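Local coordinates for protein eukaryotic translation initiation factor 4 gamma 2 (Homo sapiens, PDB 4IUL) that probably acts in translation initiation, where its all-helical MIF4G domain interacts with the RNA helicase eIF4A, at residues 157-162 against 166-171; 175-180 against 201-206. All coordinates share one frame; numbering follows the deposited sequence.

Contact 1. Residues 157-162 against 166-171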
loop_
_atom_site.group_PDB
_atom_site.type_symbol
_atom_site.label_atom_id
_atom_site.label_comp_id
_atom_site.label_asym_id
_atom_site.label_seq_id
_atom_site.Cartn_x
_atom_site.Cartn_y
_atom_site.Cartn_z
ATOM N N LYS A 157 -0.544 4.530 0.505
ATOM C CA LYS A 157 -1.517 4.567 -0.586
ATOM C C LYS A 157 -1.499 3.269 -1.400
ATOM O O LYS A 157 -2.544 2.795 -1.856
ATOM C CB LYS A 157 -1.226 5.757 -1.503
ATOM C CG LYS A 157 -2.145 5.892 -2.713
ATOM C CD LYS A 157 -1.709 7.080 -3.581
ATOM C CE LYS A 157 -2.538 7.211 -4.858
ATOM N NZ LYS A 157 -3.991 7.378 -4.548
ATOM N N PHE A 158 -0.314 2.694 -1.588
ATOM C CA PHE A 158 -0.197 1.445 -2.339
ATOM C C PHE A 158 -0.805 0.300 -1.517
ATOM O O PHE A 158 -1.466 -0.589 -2.062
ATOM C CB PHE A 158 1.276 1.167 -2.679
ATOM C CG PHE A 158 1.491 -0.074 -3.508
ATOM C CD1 PHE A 158 0.700 -0.331 -4.624
ATOM C CD2 PHE A 158 2.483 -0.992 -3.168
ATOM C CE1 PHE A 158 0.891 -1.492 -5.392
ATOM C CE2 PHE A 158 2.680 -2.146 -3.925
ATOM C CZ PHE A 158 1.881 -2.396 -5.038
ATOM N N ILE A 159 -0.589 0.339 -0.206
ATOM C CA ILE A 159 -1.141 -0.674 0.687
ATOM C C ILE A 159 -2.670 -0.603 0.616
ATOM O O ILE A 159 -3.350 -1.625 0.498
ATOM C CB ILE A 159 -0.646 -0.454 2.136
ATOM C CG1 ILE A 159 0.845 -0.823 2.221
ATOM C CG2 ILE A 159 -1.461 -1.297 3.114
ATOM C CD1 ILE A 159 1.533 -0.384 3.521
ATOM N N GLY A 160 -3.211 0.611 0.668
ATOM C CA GLY A 160 -4.650 0.765 0.578
ATOM C C GLY A 160 -5.192 0.112 -0.687
ATOM O O GLY A 160 -6.170 -0.645 -0.631
ATOM N N GLU A 161 -4.555 0.379 -1.826
ATOM C CA GLU A 161 -5.004 -0.185 -3.100
ATOM C C GLU A 161 -4.951 -1.711 -3.166
ATOM O O GLU A 161 -5.759 -2.333 -3.857
ATOM C CB GLU A 161 -4.200 0.410 -4.262
ATOM C CG GLU A 161 -4.559 1.858 -4.586
ATOM C CD GLU A 161 -6.014 2.033 -5.004
ATOM O OE1 GLU A 161 -6.769 2.705 -4.271
ATOM O OE2 GLU A 161 -6.410 1.496 -6.062
ATOM N N LEU A 162 -3.999 -2.313 -2.461
ATOM C CA LEU A 162 -3.874 -3.761 -2.445
ATOM C C LEU A 162 -4.962 -4.353 -1.545
ATOM O O LEU A 162 -5.572 -5.370 -1.881
ATOM C CB LEU A 162 -2.488 -4.169 -1.936
ATOM C CG LEU A 162 -1.280 -3.863 -2.841
ATOM C CD1 LEU A 162 0.006 -4.131 -2.081
ATOM C CD2 LEU A 162 -1.339 -4.714 -4.106
ATOM N N ASP A 166 -8.057 -7.451 -1.709
ATOM C CA ASP A 166 -7.793 -8.527 -0.758
ATOM C C ASP A 166 -6.400 -9.147 -0.902
ATOM O O ASP A 166 -6.211 -10.336 -0.645
ATOM C CB ASP A 166 -8.873 -9.620 -0.854
ATOM C CG ASP A 166 -9.068 -10.375 0.475
ATOM O OD1 ASP A 166 -9.210 -9.704 1.524
ATOM O OD2 ASP A 166 -9.089 -11.630 0.478
ATOM N N LEU A 167 -5.426 -8.327 -1.290
ATOM C CA LEU A 167 -4.044 -8.782 -1.459
ATOM C C LEU A 167 -3.181 -8.641 -0.191
ATOM O O LEU A 167 -2.088 -9.200 -0.124
ATOM C CB LEU A 167 -3.400 -8.063 -2.655
ATOM C CG LEU A 167 -4.019 -8.500 -3.999
ATOM C CD1 LEU A 167 -3.432 -7.708 -5.174
ATOM C CD2 LEU A 167 -3.778 -9.999 -4.185
ATOM N N ILE A 168 -3.659 -7.880 0.796
ATOM C CA ILE A 168 -2.976 -7.742 2.084
ATOM C C ILE A 168 -4.073 -7.772 3.153
ATOM O O ILE A 168 -5.249 -7.596 2.831
ATOM C CB ILE A 168 -2.116 -6.440 2.207
ATOM C CG1 ILE A 168 -2.918 -5.206 1.789
ATOM C CG2 ILE A 168 -0.815 -6.593 1.415
ATOM C CD1 ILE A 168 -3.764 -4.631 2.909
ATOM N N HIS A 169 -3.696 -7.993 4.411
ATOM C CA HIS A 169 -4.661 -8.110 5.509
ATOM C C HIS A 169 -4.949 -6.892 6.416
ATOM O O HIS A 169 -4.324 -5.827 6.295
ATOM C CB HIS A 169 -4.256 -9.306 6.372
ATOM C CG HIS A 169 -4.202 -10.600 5.615
ATOM N ND1 HIS A 169 -3.426 -11.668 6.015
ATOM C CD2 HIS A 169 -4.824 -10.992 4.476
ATOM C CE1 HIS A 169 -3.570 -12.661 5.155
ATOM N NE2 HIS A 169 -4.413 -12.277 4.212
ATOM N N GLU A 170 -5.895 -7.092 7.337
ATOM C CA GLU A 170 -6.355 -6.071 8.287
ATOM C C GLU A 170 -5.297 -5.467 9.198
ATOM O O GLU A 170 -5.299 -4.263 9.469
ATOM C CB GLU A 170 -7.461 -6.630 9.191
ATOM C CG GLU A 170 -8.765 -6.966 8.504
ATOM C CD GLU A 170 -9.936 -7.018 9.494
ATOM O OE1 GLU A 170 -9.807 -7.678 10.547
ATOM O OE2 GLU A 170 -10.986 -6.395 9.219
ATOM N N SER A 171 -4.405 -6.311 9.688
ATOM C CA SER A 171 -3.374 -5.858 10.596
ATOM C C SER A 171 -2.539 -4.673 10.105
ATOM O O SER A 171 -2.398 -3.676 10.816
ATOM C CB SER A 171 -2.457 -7.026 10.949
ATOM O OG SER A 171 -1.560 -6.641 11.968
#
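Leu162, Ile168 and Leu167 bury most of this contact, where helix 141-163 ends and the chain turns toward helix 170-181. Leu162 works on two fronts. Its CB lies 3.9 Å from CG1 of Ile168, and its CD2 meets CD1 of Leu167 at 3.8 Å, the two leucine side chains crossing at about a right angle. CG1 of Ile168 sits between its own backbone N and carbonyl carbon (chi1 49°). This brings CG1 to 3.8 Å from the carbonyl O of Ile159, while CD1 reaches CG2 of Ile159 at 4.1 Å. The backbone adds one hydrogen bond across the contact: Leu167 N donates to Leu162 O over 3.0 Å. The bond is nearly straight at N-H (165°), but the donor stands above the carbonyl plane. With the bond from Asp166 N to Gly163 O it makes a Schellman motif, in which Asp166, with positive phi, is the C-prime residue. Asp166 also forms a salt bridge to Arg209 of helix 193-210. Leu116 of helix 107-127 packs on both Ile159 and Leu162. The contact thus caps the C-terminal end of helix 141-163: backbone N-H groups close on carbonyls of its last turn, and Leu162 packs on Leu167 and Ile168 beside the turn.

Contact 2. Residues 175-180 against 201-206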
loop_
_atom_site.group_PDB
_atom_site.type_symbol
_atom_site.label_atom_id
_atom_site.label_comp_id
_atom_site.label_asym_id
_atom_site.label_seq_id
_atom_site.Cartn_x
_atom_site.Cartn_y
_atom_site.Cartn_z
ATOM N N LYS A 175 -2.354 -0.572 11.124
ATOM C CA LYS A 175 -1.052 -0.004 11.457
ATOM C C LYS A 175 -0.819 1.298 10.680
ATOM O O LYS A 175 -0.162 2.211 11.176
ATOM C CB LYS A 175 0.054 -1.019 11.151
ATOM C CG LYS A 175 1.140 -1.073 12.201
ATOM C CD LYS A 175 1.955 -2.353 12.093
ATOM C CE LYS A 175 1.111 -3.571 12.415
ATOM N NZ LYS A 175 1.881 -4.840 12.276
ATOM N N CYS A 176 -1.355 1.374 9.463
ATOM C CA CYS A 176 -1.231 2.575 8.652
ATOM C C CYS A 176 -2.099 3.672 9.283
ATOM O O CYS A 176 -1.652 4.801 9.476
ATOM C CB CYS A 176 -1.701 2.310 7.213
ATOM S SG CYS A 176 -0.576 1.307 6.192
ATOM N N ILE A 177 -3.342 3.327 9.605
ATOM C CA ILE A 177 -4.275 4.272 10.204
ATOM C C ILE A 177 -3.733 4.848 11.508
ATOM O O ILE A 177 -3.855 6.042 11.761
ATOM C CB ILE A 177 -5.640 3.604 10.495
ATOM C CG1 ILE A 177 -6.346 3.277 9.177
ATOM C CG2 ILE A 177 -6.501 4.522 11.380
ATOM C CD1 ILE A 177 -7.688 2.606 9.347
ATOM N N LYS A 178 -3.138 3.991 12.329
ATOM C CA LYS A 178 -2.591 4.412 13.612
ATOM C C LYS A 178 -1.477 5.443 13.481
ATOM O O LYS A 178 -1.420 6.395 14.262
ATOM C CB LYS A 178 -2.069 3.205 14.395
ATOM C CG LYS A 178 -1.489 3.576 15.749
ATOM C CD LYS A 178 -1.172 2.353 16.606
ATOM C CE LYS A 178 -0.681 2.778 17.989
ATOM N NZ LYS A 178 -0.353 1.611 18.844
ATOM N N THR A 179 -0.593 5.259 12.504
ATOM C CA THR A 179 0.506 6.199 12.323
ATOM C C THR A 179 0.031 7.540 11.766
ATOM O O THR A 179 0.605 8.582 12.074
ATOM C CB THR A 179 1.601 5.623 11.393
ATOM O OG1 THR A 179 1.068 5.425 10.082
ATOM C CG2 THR A 179 2.104 4.295 11.928
ATOM N N LEU A 180 -1.023 7.512 10.956
ATOM C CA LEU A 180 -1.553 8.739 10.371
ATOM C C LEU A 180 -2.292 9.623 11.375
ATOM O O LEU A 180 -2.282 10.847 11.240
ATOM C CB LEU A 180 -2.472 8.417 9.187
ATOM C CG LEU A 180 -1.818 7.802 7.942
ATOM C CD1 LEU A 180 -2.855 7.680 6.828
ATOM C CD2 LEU A 180 -0.651 8.676 7.485
ATOM N N GLN A 201 -8.569 9.028 2.542
ATOM C CA GLN A 201 -8.501 8.244 1.315
ATOM C C GLN A 201 -8.613 6.768 1.686
ATOM O O GLN A 201 -9.481 6.054 1.184
ATOM C CB GLN A 201 -7.171 8.484 0.604
ATOM C CG GLN A 201 -7.039 7.728 -0.699
ATOM C CD GLN A 201 -8.059 8.183 -1.726
ATOM O OE1 GLN A 201 -7.957 9.283 -2.270
ATOM N NE2 GLN A 201 -9.059 7.343 -1.984
ATOM N N ILE A 202 -7.720 6.326 2.573
ATOM C CA ILE A 202 -7.698 4.946 3.057
ATOM C C ILE A 202 -9.053 4.559 3.626
ATOM O O ILE A 202 -9.599 3.505 3.304
ATOM C CB ILE A 202 -6.632 4.762 4.171
ATOM C CG1 ILE A 202 -5.266 4.499 3.542
ATOM C CG2 ILE A 202 -7.028 3.621 5.104
ATOM C CD1 ILE A 202 -5.214 3.232 2.708
ATOM N N MET A 203 -9.593 5.425 4.473
ATOM C CA MET A 203 -10.880 5.181 5.102
ATOM C C MET A 203 -12.006 4.942 4.083
ATOM O O MET A 203 -12.852 4.071 4.293
ATOM C CB MET A 203 -11.225 6.355 6.026
ATOM C CG MET A 203 -11.952 5.968 7.300
ATOM S SD MET A 203 -11.000 4.923 8.434
ATOM C CE MET A 203 -11.801 3.423 8.210
ATOM N N ARG A 204 -12.022 5.697 2.982
ATOM C CA ARG A 204 -13.063 5.516 1.963
ATOM C C ARG A 204 -12.826 4.262 1.131
ATOM O O ARG A 204 -13.763 3.703 0.564
ATOM C CB ARG A 204 -13.137 6.718 1.011
ATOM C CG ARG A 204 -13.546 8.028 1.667
ATOM C CD ARG A 204 -13.778 9.118 0.625
ATOM N NE ARG A 204 -15.057 8.963 -0.065
ATOM C CZ ARG A 204 -16.234 9.300 0.457
ATOM N NH1 ARG A 204 -16.301 9.817 1.679
ATOM N NH2 ARG A 204 -17.349 9.117 -0.239
ATOM N N THR A 205 -11.570 3.827 1.073
ATOM C CA THR A 205 -11.168 2.650 0.301
ATOM C C THR A 205 -11.325 1.328 1.056
ATOM O O THR A 205 -11.860 0.355 0.521
ATOM C CB THR A 205 -9.681 2.756 -0.141
ATOM O OG1 THR A 205 -9.467 3.969 -0.878
ATOM C CG2 THR A 205 -9.304 1.571 -1.016
ATOM N N VAL A 206 -10.862 1.303 2.301
ATOM C CA VAL A 206 -10.894 0.097 3.127
ATOM C C VAL A 206 -11.852 0.123 4.327
ATOM O O VAL A 206 -12.220 -0.927 4.858
ATOM C CB VAL A 206 -9.459 -0.203 3.623
ATOM C CG1 VAL A 206 -9.476 -1.105 4.825
ATOM C CG2 VAL A 206 -8.672 -0.852 2.507
#
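Ile177 faces two residues of helix 193-210 with two different atoms of the same branch. Its CG1 meets CG2 of Ile202 at 4.1 Å, and its CD1 meets the sulfur SD of Met203, also at 4.1 Å. The Ile177 CA-CB bond does not aim straight at the other helix. The extended CG1-CD1 arm (chi2 179°) carries the contact and brings the end of the side chain nearer. Ile202 does point toward helix 170-181. Its CG2 is anti to the backbone N, and it is this methyl that touches Ile177; the two isoleucines cross obliquely. Met203 comes in differently. Its chain is bent at chi2 and chi3, which carries SD to the end of the isoleucine arm, and the two side chains cross at about a right angle. No hydrogen bond joins the segments, so the contact is purely apolar. The two threonines bond within their own helices. Thr179 OG1 donates to Cys176 O at 2.9 Å, and Thr205 OG1 donates to Gln201 O at the same length. Each of these carbonyls also accepts a backbone N-H, from Leu180 and Thr205 respectively. Other helices complete the surroundings. Ile156 of helix 141-163 touches Cys176, Leu180 and Ile202, while Tyr222 of helix 216-227 touches Ile177 and Phe223 touches Met203. Such apolar packing between successive helices, shared with helices before and after them, is characteristic of the all-helical HEAT-repeat solenoid of MIF4G domains.

How the contacts relate
Both contacts are buried, with contact 1 nearer the centre of the chain and contact 2 further out. They follow one another along the sequence. Contact 1 is made by the turn leading into helix 170-181, contact 2 by later turns of that helix. Their chemistry differs with their place. Contact 1 joins parts close in sequence and combines a backbone bond with apolar packing, whereas contact 2 joins two helices through side chains alone. The two also touch directly. Ile202 CD1 packs on Gly160 CA at 3.3 Å, and Ile159 CD1 lies 3.8 Å from Cys176 SG. Side chains of helices 141-163, 170-181 and 193-210 thus meet in the same buried region.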